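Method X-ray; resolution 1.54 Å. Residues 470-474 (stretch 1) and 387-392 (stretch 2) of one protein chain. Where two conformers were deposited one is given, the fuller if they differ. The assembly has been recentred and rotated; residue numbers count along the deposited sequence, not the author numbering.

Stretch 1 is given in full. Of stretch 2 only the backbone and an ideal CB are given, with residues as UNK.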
# COMPACT_ATOMS: atom_id res chain seq x y z
N PRO A 470 -8.16 18.91 -11.72
CA PRO A 470 -7.50 17.59 -11.65
C PRO A 470 -5.99 17.65 -11.52
O PRO A 470 -5.39 16.66 -11.07
CB PRO A 470 -7.91 16.94 -12.98
CG PRO A 470 -8.18 18.08 -13.90
CD PRO A 470 -8.74 19.18 -13.04
N ASP A 471 -5.34 18.76 -11.90
CA ASP A 471 -3.90 18.85 -11.75
C ASP A 471 -3.47 19.35 -10.38
O ASP A 471 -2.28 19.63 -10.16
CB ASP A 471 -3.30 19.74 -12.83
CG ASP A 471 -3.92 21.12 -12.87
OD1 ASP A 471 -5.13 21.27 -12.57
OD2 ASP A 471 -3.20 22.07 -13.26
N GLY A 472 -4.41 19.49 -9.45
CA GLY A 472 -4.16 20.06 -8.16
C GLY A 472 -3.87 19.03 -7.09
O GLY A 472 -3.55 17.87 -7.35
N LYS A 473 -3.99 19.49 -5.85
CA LYS A 473 -3.67 18.72 -4.65
C LYS A 473 -4.94 18.40 -3.88
O LYS A 473 -5.89 19.19 -3.85
CB LYS A 473 -2.72 19.51 -3.75
CG LYS A 473 -1.46 19.95 -4.39
CD LYS A 473 -0.66 20.83 -3.45
CE LYS A 473 0.65 21.21 -4.10
NZ LYS A 473 1.37 22.18 -3.24
N ALA A 474 -4.95 17.25 -3.23
CA ALA A 474 -6.12 16.83 -2.48
C ALA A 474 -6.44 17.81 -1.36
O ALA A 474 -5.56 18.48 -0.81
CB ALA A 474 -5.90 15.43 -1.89
N UNK A 387 5.98 12.74 -4.38
CA UNK A 387 5.13 13.58 -5.22
C UNK A 387 3.95 14.10 -4.41
O UNK A 387 3.38 13.36 -3.62
CB UNK A 387 4.64 12.80 -6.44
N UNK A 388 3.59 15.37 -4.63
CA UNK A 388 2.44 15.94 -3.92
C UNK A 388 1.24 16.18 -4.82
O UNK A 388 0.20 16.63 -4.33
CB UNK A 388 2.84 17.26 -3.26
N UNK A 389 1.30 15.78 -6.10
CA UNK A 389 0.12 15.80 -6.95
C UNK A 389 0.03 14.50 -7.72
O UNK A 389 1.04 13.93 -8.12
CB UNK A 389 0.15 16.99 -7.91
N UNK A 390 -1.21 14.05 -7.93
CA UNK A 390 -1.44 12.84 -8.69
C UNK A 390 -0.92 12.98 -10.11
O UNK A 390 -0.35 12.03 -10.67
CB UNK A 390 -2.93 12.49 -8.70
N UNK A 391 -1.07 14.16 -10.72
CA UNK A 391 -0.60 14.31 -12.09
C UNK A 391 0.90 14.09 -12.20
O UNK A 391 1.37 13.50 -13.18
CB UNK A 391 -0.96 15.70 -12.62
N UNK A 392 1.68 14.53 -11.20
CA UNK A 392 3.12 14.32 -11.24
C UNK A 392 3.46 12.84 -11.16
O UNK A 392 4.37 12.37 -11.85
CB UNK A 392 3.80 15.08 -10.10

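Position 387 lies beyond the reach of stretch 1, with no atom of that stretch within 5.5 Å of its ideal CB, and the extended backbone (phi/psi -101/140) sets no narrow limit, so almost any side chain would do. The residue is Phe387, whose ring makes no contact here.

At position 388 the CA-to-CB bond runs sideways to stretch 1, yet the ideal CB is 4.6 Å from Lys473 CE. Lys473 is extended (chi1 m, then t throughout) and brings its ammonium group past this position, so an acidic residue would suit best. The deposited residue is Asp388. With chi1 p, its carboxylate comes nearer to stretch 1 than its CB direction suggests, and OD2 forms a salt bridge with Lys473 NZ at 3.4 Å, while packing 3.3 Å from Lys473 CE. A water accepts from Ala474 N and lies within hydrogen-bonding distance of Asp388 O.

Position 389 points toward stretch 1. Its ideal CB is 3.8 Å from Gly472 O, 4.2 Å from Asp471 O and 4.9 Å from Lys473 CG, a setting of two carbonyls beside an aliphatic chain. The backbone is extended here and turns helical at 390, which favours a capping residue: Ser, Thr, Asp or Asn. A small side chain combining a hydroxyl with a methyl would answer both surroundings. Thr389 does so. In the p rotamer, OG1 accepts from the backbone N of residue 392 (3.2 Å) to cap the helix, and shares a water with Asp471 O, to which the water donates. CG2 packs 3.8 Å from Lys473 CG and 4.1 Å from Asp471 O.

Position 390 begins the helix with its CB sideways, 5.4 Å from Pro470 O, so stretch 1 imposes little and many helix-compatible residues would fit. It is Leu390, whose side chain makes no contact with stretch 1; its N instead donates to a water that donates to Gly472 O.

Position 391 points toward stretch 1 again, with its ideal CB 4.4 Å from Asp471 CA. The Asp471 carboxylate leads away, so no charge has to be matched, and a long, flexible chain or a medium aliphatic one would serve. Arg391 is nearly straight through chi3, and its CD lies 4.1 Å from Asp471 CB; NE and NH1 are hydrogen-bonded elsewhere in the structure. Arg391 N donates to a water that bridges to both Pro470 O and Gly472 O.

Position 392 is helical and its CB faces no part of stretch 1, leaving the choice open. Asp392 contributes its backbone N to the cap.

Stretch 2, residues 387-392: FDTLRD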
# COMPACT_ATOMS: atom_id res chain seq x y z
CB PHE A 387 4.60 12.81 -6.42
CG PHE A 387 5.67 12.34 -7.35
CD1 PHE A 387 6.66 13.20 -7.81
CD2 PHE A 387 5.71 11.03 -7.76
CE1 PHE A 387 7.65 12.75 -8.67
CE2 PHE A 387 6.70 10.59 -8.62
CZ PHE A 387 7.66 11.45 -9.07
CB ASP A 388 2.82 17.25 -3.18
CG ASP A 388 3.18 18.40 -4.09
OD1 ASP A 388 3.19 18.26 -5.32
OD2 ASP A 388 3.47 19.50 -3.55
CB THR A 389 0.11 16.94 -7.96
OG1 THR A 389 1.12 16.70 -8.95
CG2 THR A 389 0.35 18.30 -7.29
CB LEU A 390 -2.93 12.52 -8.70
CG LEU A 390 -3.34 11.31 -9.56
CD1 LEU A 390 -2.59 10.03 -9.09
CD2 LEU A 390 -4.83 11.11 -9.54
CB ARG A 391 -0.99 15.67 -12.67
CG ARG A 391 -0.78 15.68 -14.21
CD ARG A 391 -0.95 17.03 -14.85
NE ARG A 391 -0.89 16.89 -16.31
CZ ARG A 391 0.24 16.80 -17.01
NH1 ARG A 391 0.17 16.67 -18.34
NH2 ARG A 391 1.42 16.84 -16.41
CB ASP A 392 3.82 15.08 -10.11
CG ASP A 392 4.07 16.54 -10.43
OD1 ASP A 392 3.76 16.99 -11.56
OD2 ASP A 392 4.58 17.24 -9.54
O HOH W 1 -2.67 15.45 -3.59
O HOH W 2 0.31 18.51 -10.94
O HOH W 3 -3.26 15.36 -6.32
O HOH W 4 -3.07 16.19 -9.71
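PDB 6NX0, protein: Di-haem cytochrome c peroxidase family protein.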